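PDB 1KUT: phosphoribosylaminoimidazole-succinocarboxamide synthase, which catalyses the ATP-dependent joining of L-aspartate to the carboxylate of a phosphoribosyl aminoimidazole, a step of de novo purine biosynthesis that yields SAICAR. Local coordinates for residues M51-E56 / L153-F158; F159-F164 / R225-Q230; I169-G174 / V181-E186; L18-D23 / P69-V74. One frame throughout, in Å; residues are numbered along the deposited sequence.

Interaction 1 of 4, residues M51-E56 / L153-F158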
# COMPACT_ATOMS: atom_id res chain seq x y z
N MSE B 51 -8.93 24.35 11.37
CA MSE B 51 -9.33 23.44 12.45
C MSE B 51 -10.49 23.93 13.30
O MSE B 51 -11.28 23.13 13.83
CB MSE B 51 -8.15 23.13 13.35
CG MSE B 51 -7.06 22.36 12.67
SE MSE B 51 -5.96 21.51 14.00
CE MSE B 51 -5.18 23.03 14.85
N LYS B 52 -10.58 25.25 13.46
CA LYS B 52 -11.67 25.87 14.21
C LYS B 52 -12.96 25.59 13.43
O LYS B 52 -13.97 25.16 13.99
CB LYS B 52 -11.43 27.38 14.31
CG LYS B 52 -12.44 28.14 15.16
CD LYS B 52 -12.34 27.73 16.63
CE LYS B 52 -13.33 28.50 17.50
NZ LYS B 52 -13.48 27.88 18.85
N TYR B 53 -12.91 25.82 12.12
CA TYR B 53 -14.04 25.57 11.23
C TYR B 53 -14.52 24.13 11.34
O TYR B 53 -15.72 23.85 11.36
CB TYR B 53 -13.61 25.86 9.79
CG TYR B 53 -14.55 25.38 8.72
CD1 TYR B 53 -15.74 26.05 8.45
CD2 TYR B 53 -14.21 24.28 7.93
CE1 TYR B 53 -16.59 25.63 7.40
CE2 TYR B 53 -15.04 23.85 6.90
CZ TYR B 53 -16.22 24.53 6.64
OH TYR B 53 -17.03 24.10 5.60
N LEU B 54 -13.56 23.21 11.36
CA LEU B 54 -13.81 21.78 11.46
C LEU B 54 -14.42 21.38 12.82
O LEU B 54 -15.40 20.63 12.87
CB LEU B 54 -12.49 21.03 11.27
CG LEU B 54 -12.07 20.45 9.91
CD1 LEU B 54 -12.62 21.29 8.78
CD2 LEU B 54 -10.54 20.35 9.86
N SER B 55 -13.83 21.89 13.90
CA SER B 55 -14.28 21.59 15.25
C SER B 55 -15.69 22.09 15.57
O SER B 55 -16.46 21.40 16.25
CB SER B 55 -13.30 22.18 16.28
OG SER B 55 -12.01 21.61 16.13
N GLU B 56 -16.05 23.28 15.11
CA GLU B 56 -17.40 23.73 15.39
C GLU B 56 -18.38 22.86 14.63
O GLU B 56 -19.58 22.97 14.81
CB GLU B 56 -17.59 25.22 15.07
CG GLU B 56 -16.71 25.77 13.99
CD GLU B 56 -16.90 27.27 13.81
OE1 GLU B 56 -16.80 28.02 14.82
OE2 GLU B 56 -17.15 27.71 12.66
N LEU B 153 -14.00 16.45 2.67
CA LEU B 153 -15.17 17.02 2.01
C LEU B 153 -15.55 18.37 2.65
O LEU B 153 -15.85 19.34 1.95
CB LEU B 153 -16.34 16.03 2.08
CG LEU B 153 -16.51 15.08 0.88
CD1 LEU B 153 -15.24 15.05 -0.01
CD2 LEU B 153 -16.84 13.68 1.40
N ALA B 154 -15.52 18.45 3.98
CA ALA B 154 -15.84 19.70 4.66
C ALA B 154 -14.90 20.80 4.20
O ALA B 154 -15.33 21.93 3.98
CB ALA B 154 -15.72 19.52 6.16
N LEU B 155 -13.62 20.47 4.06
CA LEU B 155 -12.61 21.44 3.62
C LEU B 155 -12.78 21.77 2.15
O LEU B 155 -12.54 22.90 1.72
CB LEU B 155 -11.20 20.90 3.87
CG LEU B 155 -10.70 20.91 5.31
CD1 LEU B 155 -9.26 20.41 5.36
CD2 LEU B 155 -10.79 22.33 5.84
N LYS B 156 -13.18 20.77 1.38
CA LYS B 156 -13.40 20.96 -0.04
C LYS B 156 -14.51 22.00 -0.27
O LYS B 156 -14.41 22.85 -1.15
CB LYS B 156 -13.80 19.63 -0.68
CG LYS B 156 -14.46 19.79 -2.05
CD LYS B 156 -15.09 18.49 -2.53
CE LYS B 156 -15.91 18.75 -3.79
NZ LYS B 156 -16.92 19.81 -3.50
N GLU B 157 -15.57 21.92 0.53
CA GLU B 157 -16.70 22.84 0.40
C GLU B 157 -16.30 24.23 0.88
O GLU B 157 -16.83 25.26 0.42
CB GLU B 157 -17.89 22.32 1.21
CG GLU B 157 -18.27 20.91 0.80
CD GLU B 157 -19.08 20.19 1.87
OE1 GLU B 157 -18.65 20.22 3.05
OE2 GLU B 157 -20.11 19.57 1.53
N PHE B 158 -15.34 24.25 1.80
CA PHE B 158 -14.82 25.48 2.36
C PHE B 158 -14.13 26.32 1.28
O PHE B 158 -14.53 27.46 1.02
CB PHE B 158 -13.82 25.15 3.46
CG PHE B 158 -13.29 26.35 4.16
CD1 PHE B 158 -14.04 26.99 5.14
CD2 PHE B 158 -12.04 26.87 3.83
CE1 PHE B 158 -13.56 28.13 5.78
CE2 PHE B 158 -11.55 28.00 4.47
CZ PHE B 158 -12.31 28.64 5.44
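Tyr53 reaches from the C-terminal end of helix 39-55 onto helix 138-160, and its side chain is the largest single contributor to this helix-helix contact. The short axes of 51-55 and 153-158 approach to 10.7 Å at 119°, a wide separation that the tyrosine ring bridges. From CB, which is directed toward the other helix, CG stands anti to the backbone N (chi1 167°) and sends the ring across. CG and CD1 first meet the Phe158 edge, CD1 lying 3.8 Å from Phe158 CD1. That same phenylalanine carbon sits 3.5 Å above the tyrosine plane, over its centre, so the pair is edge-to-face with Phe158 giving the edge; the planes are inclined at 54° and the centroids are 4.6 Å apart. Farther out, CE2 passes the methyl of Ala154 at 4.4 Å from its CB. At the tip, OH donates to Ala154 O over 3.2 Å, approaching from above the carbonyl plane rather than along a lone pair. This oxygen also accepts the helical bond from Phe158 N, so two donors share it.

Beside the ring, Leu54 CD1 packs 3.6 Å from Leu155 CD2, the two leucines crossing at about a right angle. Leu155 continues inward to Ile169 and Tyr171 of strand 164-175, which connects this helix-helix contact to the sheet. The chemistry is thus mainly apolar packing with a single polar tie: the hydroxyl finds an acceptor within a largely buried interface, and its length and off-plane approach are consistent with a modest bond that supplements aromatic packing.

Interaction 2 of 4, residues F159-F164 / R225-Q230; sequences FERANF and RSLNSQ
Arg161 and Leu227 both carry CG anti to the carbonyl carbon and beside the backbone N (chi1 -62° and -55°), while Gln230 takes the crowded position between backbone N and carbonyl carbon and bends again at chi2; these torsions bring the three side chains together. They meet where helix 138-160 ends in a Schellman motif: Asn163, with positive phi, is the C-prime residue, Phe164 N bonds to Phe159 O, and Asn163 N bonds to Glu160 O. Ala162 N also donates to Phe159 O, so that carbonyl holds two donors as the chain turns.

Leu227, on the C-terminal helix 214-229, packs against this turn. Its CD2 lies 3.7 Å from Arg161 CB and 4.0 Å from Ala162 CB, so one methyl bears on two consecutive residues. Its other methyl, CD1, is 4.1 Å from Ala162 CB and also packs against Phe158. Phe159 turns its ring elsewhere, onto Leu223, Cys224 and Leu194, joining the helix end to strand 192-196 as well.

Beyond the apolar part, the Arg161 chain runs extended from CG to NE along the surface, its guanidinium also resting near Tyr53. Leu227 O lies at the guanidinium edge, near its plane. Gln230, the C-terminal residue, crosses it at about a right angle, with amide and guanidinium planes 81° apart. Gln230 OE1 lies over one guanidinium face, 3.2 Å from Arg161 NH1, at an angle too poor for a hydrogen bond.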
# COMPACT_ATOMS: atom_id res chain seq x y z
N PHE B 159 -13.10 25.76 0.66
CA PHE B 159 -12.34 26.45 -0.38
C PHE B 159 -13.17 26.69 -1.63
O PHE B 159 -12.86 27.55 -2.45
CB PHE B 159 -11.10 25.65 -0.76
CG PHE B 159 -10.11 25.51 0.35
CD1 PHE B 159 -9.47 26.63 0.87
CD2 PHE B 159 -9.85 24.26 0.91
CE1 PHE B 159 -8.57 26.51 1.93
CE2 PHE B 159 -8.96 24.13 1.98
CZ PHE B 159 -8.32 25.26 2.49
N GLU B 160 -14.22 25.89 -1.76
CA GLU B 160 -15.14 25.96 -2.88
C GLU B 160 -15.74 27.37 -2.95
O GLU B 160 -15.89 27.95 -4.03
CB GLU B 160 -16.22 24.91 -2.67
CG GLU B 160 -17.08 24.60 -3.87
CD GLU B 160 -17.97 23.39 -3.65
OE1 GLU B 160 -18.86 23.45 -2.77
OE2 GLU B 160 -17.76 22.37 -4.36
N ARG B 161 -16.07 27.92 -1.79
CA ARG B 161 -16.65 29.26 -1.73
C ARG B 161 -15.77 30.29 -2.42
O ARG B 161 -16.25 31.33 -2.86
CB ARG B 161 -16.86 29.70 -0.28
CG ARG B 161 -17.79 28.85 0.55
CD ARG B 161 -17.89 29.49 1.92
NE ARG B 161 -18.38 28.58 2.95
CZ ARG B 161 -18.33 28.86 4.26
NH1 ARG B 161 -17.82 30.01 4.67
NH2 ARG B 161 -18.79 27.98 5.14
N ALA B 162 -14.47 30.00 -2.50
CA ALA B 162 -13.50 30.90 -3.13
C ALA B 162 -13.07 30.44 -4.52
O ALA B 162 -12.13 30.99 -5.10
CB ALA B 162 -12.28 31.03 -2.24
N ASN B 163 -13.77 29.45 -5.05
CA ASN B 163 -13.45 28.89 -6.35
C ASN B 163 -12.03 28.33 -6.42
O ASN B 163 -11.30 28.51 -7.40
CB ASN B 163 -13.66 29.92 -7.45
CG ASN B 163 -15.13 30.17 -7.73
OD1 ASN B 163 -15.77 31.03 -7.11
ND2 ASN B 163 -15.69 29.40 -8.67
N PHE B 164 -11.64 27.67 -5.34
CA PHE B 164 -10.34 27.03 -5.27
C PHE B 164 -10.68 25.57 -5.08
O PHE B 164 -11.64 25.25 -4.37
CB PHE B 164 -9.53 27.52 -4.08
CG PHE B 164 -8.73 28.75 -4.37
CD1 PHE B 164 -9.23 30.01 -4.04
CD2 PHE B 164 -7.49 28.65 -5.00
CE1 PHE B 164 -8.49 31.15 -4.32
CE2 PHE B 164 -6.75 29.79 -5.29
CZ PHE B 164 -7.24 31.04 -4.95
N ARG B 225 -8.73 33.68 5.85
CA ARG B 225 -9.22 34.80 6.66
C ARG B 225 -10.52 35.32 6.06
O ARG B 225 -11.51 35.56 6.77
CB ARG B 225 -8.19 35.92 6.69
CG ARG B 225 -7.00 35.66 7.60
CD ARG B 225 -5.99 36.80 7.53
NE ARG B 225 -4.92 36.65 8.51
CZ ARG B 225 -3.84 37.43 8.57
NH1 ARG B 225 -3.69 38.40 7.68
NH2 ARG B 225 -2.92 37.25 9.51
N SER B 226 -10.52 35.50 4.74
CA SER B 226 -11.68 36.01 4.02
C SER B 226 -12.93 35.17 4.24
O SER B 226 -13.98 35.68 4.67
CB SER B 226 -11.37 36.08 2.53
OG SER B 226 -12.35 36.85 1.87
N LEU B 227 -12.82 33.88 3.94
CA LEU B 227 -13.94 32.95 4.10
C LEU B 227 -14.34 32.87 5.57
O LEU B 227 -15.51 32.64 5.90
CB LEU B 227 -13.53 31.57 3.60
CG LEU B 227 -13.02 31.59 2.15
CD1 LEU B 227 -12.33 30.28 1.81
CD2 LEU B 227 -14.20 31.84 1.23
N ASN B 228 -13.36 33.07 6.45
CA ASN B 228 -13.59 33.00 7.89
C ASN B 228 -14.45 34.15 8.42
O ASN B 228 -15.20 33.98 9.38
CB ASN B 228 -12.23 32.99 8.59
CG ASN B 228 -12.33 32.56 10.04
OD1 ASN B 228 -12.99 31.57 10.35
ND2 ASN B 228 -11.66 33.29 10.93
N SER B 229 -14.34 35.32 7.80
CA SER B 229 -15.09 36.48 8.25
C SER B 229 -16.53 36.55 7.77
O SER B 229 -17.31 37.37 8.26
CB SER B 229 -14.34 37.76 7.88
OG SER B 229 -13.10 37.83 8.56
N GLN B 230 -16.88 35.71 6.80
CA GLN B 230 -18.25 35.71 6.28
C GLN B 230 -19.19 35.03 7.27
O GLN B 230 -20.30 35.57 7.50
CB GLN B 230 -18.30 35.02 4.91
CG GLN B 230 -18.55 33.51 4.94
CD GLN B 230 -20.02 33.14 5.09
OE1 GLN B 230 -20.38 31.95 5.09
NE2 GLN B 230 -20.88 34.15 5.21
OXT GLN B 230 -18.81 33.97 7.82

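Interaction 3 of 4, residues I169-G174 / V181-E186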
# COMPACT_ATOMS: atom_id res chain seq x y z
N ILE B 169 -4.82 16.08 0.28
CA ILE B 169 -4.38 16.59 1.56
C ILE B 169 -3.94 15.42 2.41
O ILE B 169 -4.45 14.32 2.25
CB ILE B 169 -5.57 17.36 2.21
CG1 ILE B 169 -5.21 17.87 3.60
CG2 ILE B 169 -6.79 16.45 2.30
CD1 ILE B 169 -6.18 18.87 4.12
N LYS B 170 -2.98 15.65 3.30
CA LYS B 170 -2.49 14.60 4.18
C LYS B 170 -2.84 14.93 5.64
O LYS B 170 -2.71 16.09 6.06
CB LYS B 170 -0.97 14.48 4.06
CG LYS B 170 -0.38 13.45 5.03
CD LYS B 170 0.98 13.89 5.56
CE LYS B 170 0.90 15.24 6.27
NZ LYS B 170 2.00 15.41 7.28
N TYR B 171 -3.28 13.93 6.39
CA TYR B 171 -3.63 14.10 7.81
C TYR B 171 -2.79 13.18 8.70
O TYR B 171 -2.07 12.30 8.22
CB TYR B 171 -5.09 13.75 8.06
CG TYR B 171 -6.09 14.52 7.21
CD1 TYR B 171 -6.33 15.88 7.44
CD2 TYR B 171 -6.79 13.90 6.18
CE1 TYR B 171 -7.23 16.59 6.66
CE2 TYR B 171 -7.70 14.59 5.39
CZ TYR B 171 -7.92 15.93 5.64
OH TYR B 171 -8.84 16.61 4.90
N GLU B 172 -2.90 13.42 10.00
CA GLU B 172 -2.25 12.64 11.04
C GLU B 172 -3.20 12.68 12.23
O GLU B 172 -3.69 13.75 12.61
CB GLU B 172 -0.87 13.21 11.40
CG GLU B 172 0.22 12.79 10.40
CD GLU B 172 1.60 13.35 10.74
OE1 GLU B 172 1.91 13.52 11.95
OE2 GLU B 172 2.40 13.60 9.80
N PHE B 173 -3.50 11.51 12.78
CA PHE B 173 -4.42 11.38 13.90
C PHE B 173 -3.77 10.82 15.15
O PHE B 173 -2.67 10.23 15.10
CB PHE B 173 -5.59 10.48 13.54
CG PHE B 173 -6.46 11.00 12.42
CD1 PHE B 173 -6.08 10.83 11.09
CD2 PHE B 173 -7.68 11.59 12.70
CE1 PHE B 173 -6.90 11.25 10.05
CE2 PHE B 173 -8.52 12.02 11.68
CZ PHE B 173 -8.12 11.84 10.33
N GLY B 174 -4.46 10.99 16.27
CA GLY B 174 -3.97 10.51 17.54
C GLY B 174 -5.12 10.19 18.47
O GLY B 174 -6.29 10.40 18.12
N VAL B 181 -10.25 9.21 18.43
CA VAL B 181 -9.37 9.49 17.31
C VAL B 181 -9.52 11.01 17.11
O VAL B 181 -10.64 11.53 17.02
CB VAL B 181 -9.80 8.70 16.03
CG1 VAL B 181 -9.07 9.21 14.80
CG2 VAL B 181 -9.49 7.22 16.22
N VAL B 182 -8.39 11.71 17.09
CA VAL B 182 -8.38 13.16 16.95
C VAL B 182 -7.37 13.60 15.90
O VAL B 182 -6.28 13.03 15.79
CB VAL B 182 -7.99 13.83 18.29
CG1 VAL B 182 -8.06 15.34 18.17
CG2 VAL B 182 -8.91 13.33 19.40
N LEU B 183 -7.74 14.62 15.12
CA LEU B 183 -6.87 15.16 14.09
C LEU B 183 -5.76 15.95 14.76
O LEU B 183 -6.01 16.87 15.53
CB LEU B 183 -7.66 16.08 13.15
CG LEU B 183 -6.81 16.69 12.02
CD1 LEU B 183 -6.61 15.65 10.92
CD2 LEU B 183 -7.48 17.93 11.45
N GLY B 184 -4.52 15.57 14.49
CA GLY B 184 -3.40 16.29 15.06
C GLY B 184 -2.72 17.06 13.96
O GLY B 184 -3.36 17.54 13.02
N ASP B 185 -1.40 17.17 14.07
CA ASP B 185 -0.57 17.86 13.10
C ASP B 185 -1.07 19.23 12.68
O ASP B 185 -1.40 20.05 13.53
CB ASP B 185 -0.35 16.99 11.87
CG ASP B 185 0.96 17.30 11.16
OD1 ASP B 185 2.01 17.28 11.84
OD2 ASP B 185 0.96 17.57 9.95
N GLU B 186 -1.13 19.49 11.38
CA GLU B 186 -1.56 20.80 10.90
C GLU B 186 -2.41 20.74 9.63
O GLU B 186 -2.80 19.66 9.17
CB GLU B 186 -0.32 21.67 10.63
CG GLU B 186 0.54 21.22 9.42
CD GLU B 186 1.77 22.11 9.19
OE1 GLU B 186 2.81 21.90 9.86
OE2 GLU B 186 1.70 23.03 8.34
O HOH W 1 -3.72 18.68 6.66
O HOH W 2 -0.88 16.44 8.42
O HOH W 3 -3.18 16.88 10.29
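Strands 164-175 and 181-183 pair antiparallel at Phe173-Leu183, a non-hydrogen-bonded pair, and at Gly174-Val182, a hydrogen-bonded pair, before their chains splay apart. They form a beta hairpin within the larger, branched antiparallel sheet, where 164-175 also pairs with 78-87 and 192-196. Gly174 and Val182 exchange two in-plane bonds, with Val182 N to Gly174 O at 2.7 Å; beyond the bridges, Gly184 N donates to Glu172 O with an N-H...O angle of 162°.

On the Phe173-Leu183 face, Leu183 CG is anti to the backbone N (chi1 -180°), and its CD1 is placed between two rings: it lies 3.5 Å from Tyr171 CD1 and stands over one face of Phe173, offset toward the rim. Val181 CG1 approaches Phe173 CD2 at 3.5 Å. Helix 138-160 packs on these aromatics, and Tyr171 OH bonds to Thr152 there.

Where the strands part, charges and water take over. Lys170, bent at chi2 and chi3, brings NZ 3.1 Å from Glu172 OE2 and 3.6 Å from Asp185 OD2, in salt bridges to both. The two carboxylates stack with planes 21° apart, a closeness of like charge that Lys170 would offset, together with Lys116, the stronger partner of Glu172 OE2. Water 1 spans the gap, donating to Lys170 O and Glu186 O, each 2.8 Å away, while water 2 joins Lys170 O to Asp185 OD2 at 2.6 Å from the carboxylate oxygen.

Interaction 4 of 4, residues L18-D23 / P69-V74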
# COMPACT_ATOMS: atom_id res chain seq x y z
N LEU B 18 2.08 22.66 23.59
CA LEU B 18 2.26 23.82 22.72
C LEU B 18 2.89 23.33 21.42
O LEU B 18 3.77 22.47 21.43
CB LEU B 18 3.15 24.88 23.38
CG LEU B 18 2.59 25.73 24.53
CD1 LEU B 18 3.66 26.72 24.97
CD2 LEU B 18 1.33 26.47 24.08
N LEU B 19 2.43 23.87 20.31
CA LEU B 19 2.96 23.48 19.02
C LEU B 19 3.45 24.74 18.32
O LEU B 19 2.64 25.59 17.89
CB LEU B 19 1.87 22.79 18.20
CG LEU B 19 2.21 22.28 16.79
CD1 LEU B 19 3.37 21.30 16.85
CD2 LEU B 19 0.98 21.60 16.20
N GLU B 20 4.76 24.88 18.23
CA GLU B 20 5.34 26.04 17.58
C GLU B 20 5.73 25.74 16.15
O GLU B 20 6.47 24.80 15.88
CB GLU B 20 6.57 26.53 18.32
CG GLU B 20 7.24 27.70 17.64
CD GLU B 20 8.45 28.18 18.38
OE1 GLU B 20 9.11 29.12 17.89
OE2 GLU B 20 8.74 27.61 19.46
N PHE B 21 5.25 26.57 15.23
CA PHE B 21 5.56 26.36 13.84
C PHE B 21 6.87 27.05 13.47
O PHE B 21 7.06 28.22 13.78
CB PHE B 21 4.40 26.87 12.98
CG PHE B 21 3.18 25.98 13.01
CD1 PHE B 21 2.55 25.68 14.21
CD2 PHE B 21 2.68 25.43 11.83
CE1 PHE B 21 1.44 24.85 14.24
CE2 PHE B 21 1.57 24.60 11.86
CZ PHE B 21 0.95 24.31 13.07
N LYS B 22 7.77 26.30 12.84
CA LYS B 22 9.05 26.84 12.41
C LYS B 22 8.92 27.44 11.02
O LYS B 22 7.86 27.36 10.40
CB LYS B 22 10.12 25.75 12.42
CG LYS B 22 10.53 25.28 13.81
CD LYS B 22 11.71 24.30 13.76
CE LYS B 22 11.31 22.96 13.17
NZ LYS B 22 12.46 21.99 13.14
N ASP B 23 10.00 28.04 10.51
CA ASP B 23 9.98 28.67 9.19
C ASP B 23 10.68 27.84 8.11
O ASP B 23 10.85 28.30 6.98
CB ASP B 23 10.63 30.05 9.27
CG ASP B 23 9.96 30.96 10.27
OD1 ASP B 23 10.61 31.91 10.74
OD2 ASP B 23 8.77 30.73 10.59
N PRO B 69 2.47 34.64 17.37
CA PRO B 69 2.35 34.50 15.92
C PRO B 69 2.39 33.08 15.31
O PRO B 69 1.71 32.82 14.32
CB PRO B 69 3.51 35.34 15.41
CG PRO B 69 4.58 35.03 16.46
CD PRO B 69 3.79 35.19 17.75
N ARG B 70 3.15 32.17 15.90
CA ARG B 70 3.30 30.83 15.34
C ARG B 70 3.14 29.66 16.31
O ARG B 70 3.75 28.60 16.12
CB ARG B 70 4.68 30.73 14.68
CG ARG B 70 5.86 30.95 15.64
CD ARG B 70 7.18 31.20 14.86
NE ARG B 70 8.27 30.33 15.30
CZ ARG B 70 9.43 30.18 14.64
NH1 ARG B 70 9.65 30.84 13.51
NH2 ARG B 70 10.37 29.35 15.10
N THR B 71 2.29 29.85 17.31
CA THR B 71 2.06 28.82 18.32
C THR B 71 0.60 28.41 18.45
O THR B 71 -0.30 29.23 18.36
CB THR B 71 2.55 29.31 19.71
OG1 THR B 71 3.98 29.40 19.69
CG2 THR B 71 2.11 28.36 20.81
N LEU B 72 0.37 27.12 18.68
CA LEU B 72 -0.98 26.60 18.84
C LEU B 72 -1.08 25.87 20.17
O LEU B 72 -0.24 25.02 20.50
CB LEU B 72 -1.31 25.61 17.72
CG LEU B 72 -2.35 25.99 16.68
CD1 LEU B 72 -2.09 27.36 16.14
CD2 LEU B 72 -2.33 24.96 15.57
N LYS B 73 -2.09 26.21 20.97
CA LYS B 73 -2.25 25.51 22.22
C LYS B 73 -3.08 24.29 21.85
O LYS B 73 -4.22 24.40 21.37
CB LYS B 73 -2.98 26.38 23.24
CG LYS B 73 -3.10 25.76 24.62
CD LYS B 73 -3.91 26.70 25.50
CE LYS B 73 -4.66 25.98 26.61
NZ LYS B 73 -5.72 26.89 27.19
N VAL B 74 -2.50 23.11 22.04
CA VAL B 74 -3.18 21.88 21.69
C VAL B 74 -3.33 20.93 22.86
O VAL B 74 -2.64 21.06 23.87
CB VAL B 74 -2.42 21.14 20.57
CG1 VAL B 74 -2.40 21.98 19.31
CG2 VAL B 74 -1.00 20.83 21.03
O HOH W 4 12.15 28.63 13.19
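Strands 18-21 and 71-74 run antiparallel, their short axes 4.6 Å apart at 159°, with Leu19-Leu72 as a hydrogen-bonded pair between the non-hydrogen-bonded pairs Leu18-Lys73 and Glu20-Thr71. Leu19 N bonds to Leu72 O in the carbonyl plane, whereas Leu72 N meets Leu19 O from above it. Past the last bridge, Phe21 N reaches Arg70 O at 2.7 Å, nearly along the C=O axis and almost straight at 174°.

On the face of Leu19 and Leu72, Leu19 CB lies 4.3 Å from Leu72 CB, and the neighbouring Phe21 sets CE1 4.0 Å from Leu72 CD2. These strands are neighbours in the five-stranded antiparallel sheet near the N terminus, and helix 39-55 packs on this face, with Cys43 and Ala44 against Phe21 and Thr47 and Met51 against Leu72. On the face of Leu18 and Thr71, Leu18 CD2 touches Thr71 CG2.

Arg70 CG occupies the crowded position between backbone N and carbonyl carbon, and a bend at chi3 lays the guanidinium over Phe21 O and Lys22 CA. Arg70 grips OE1 of the extended Glu20 side-on with two nitrogens: NE at 3.0 Å, on the anti lone pair, and NH2 at 3.1 Å, from above the carboxylate plane. Arg70 NH1 makes a second salt bridge to Asp23 OD2 at 3.1 Å, the planes 86° apart; that oxygen also accepts from Gly40 N. Arg70 NH2 donates to water 4 over 2.7 Å.

Overall arrangement
From the N terminus, interaction 4 closes the first loop, bringing 69-74 back beside 18-23 around helix 39-55. Interaction 1 starts inside that loop, at 51-56, and closes at 153-158, so the two cross; Met51 CE touches Leu72 CD2 between them. Interaction 2 opens directly after, on the end of the same helix 138-160, and closes at the C terminus, enclosing the short hairpin of interaction 3. Interactions 1 and 2 touch through Phe158 and Leu227, and 1 and 3 through Leu155 and Ile169. Glu186 meets Phe21, linking interactions 3 and 4. Together they tie the N-terminal sheet, helix 39-55, the larger sheet and helices 138-160 and 214-229.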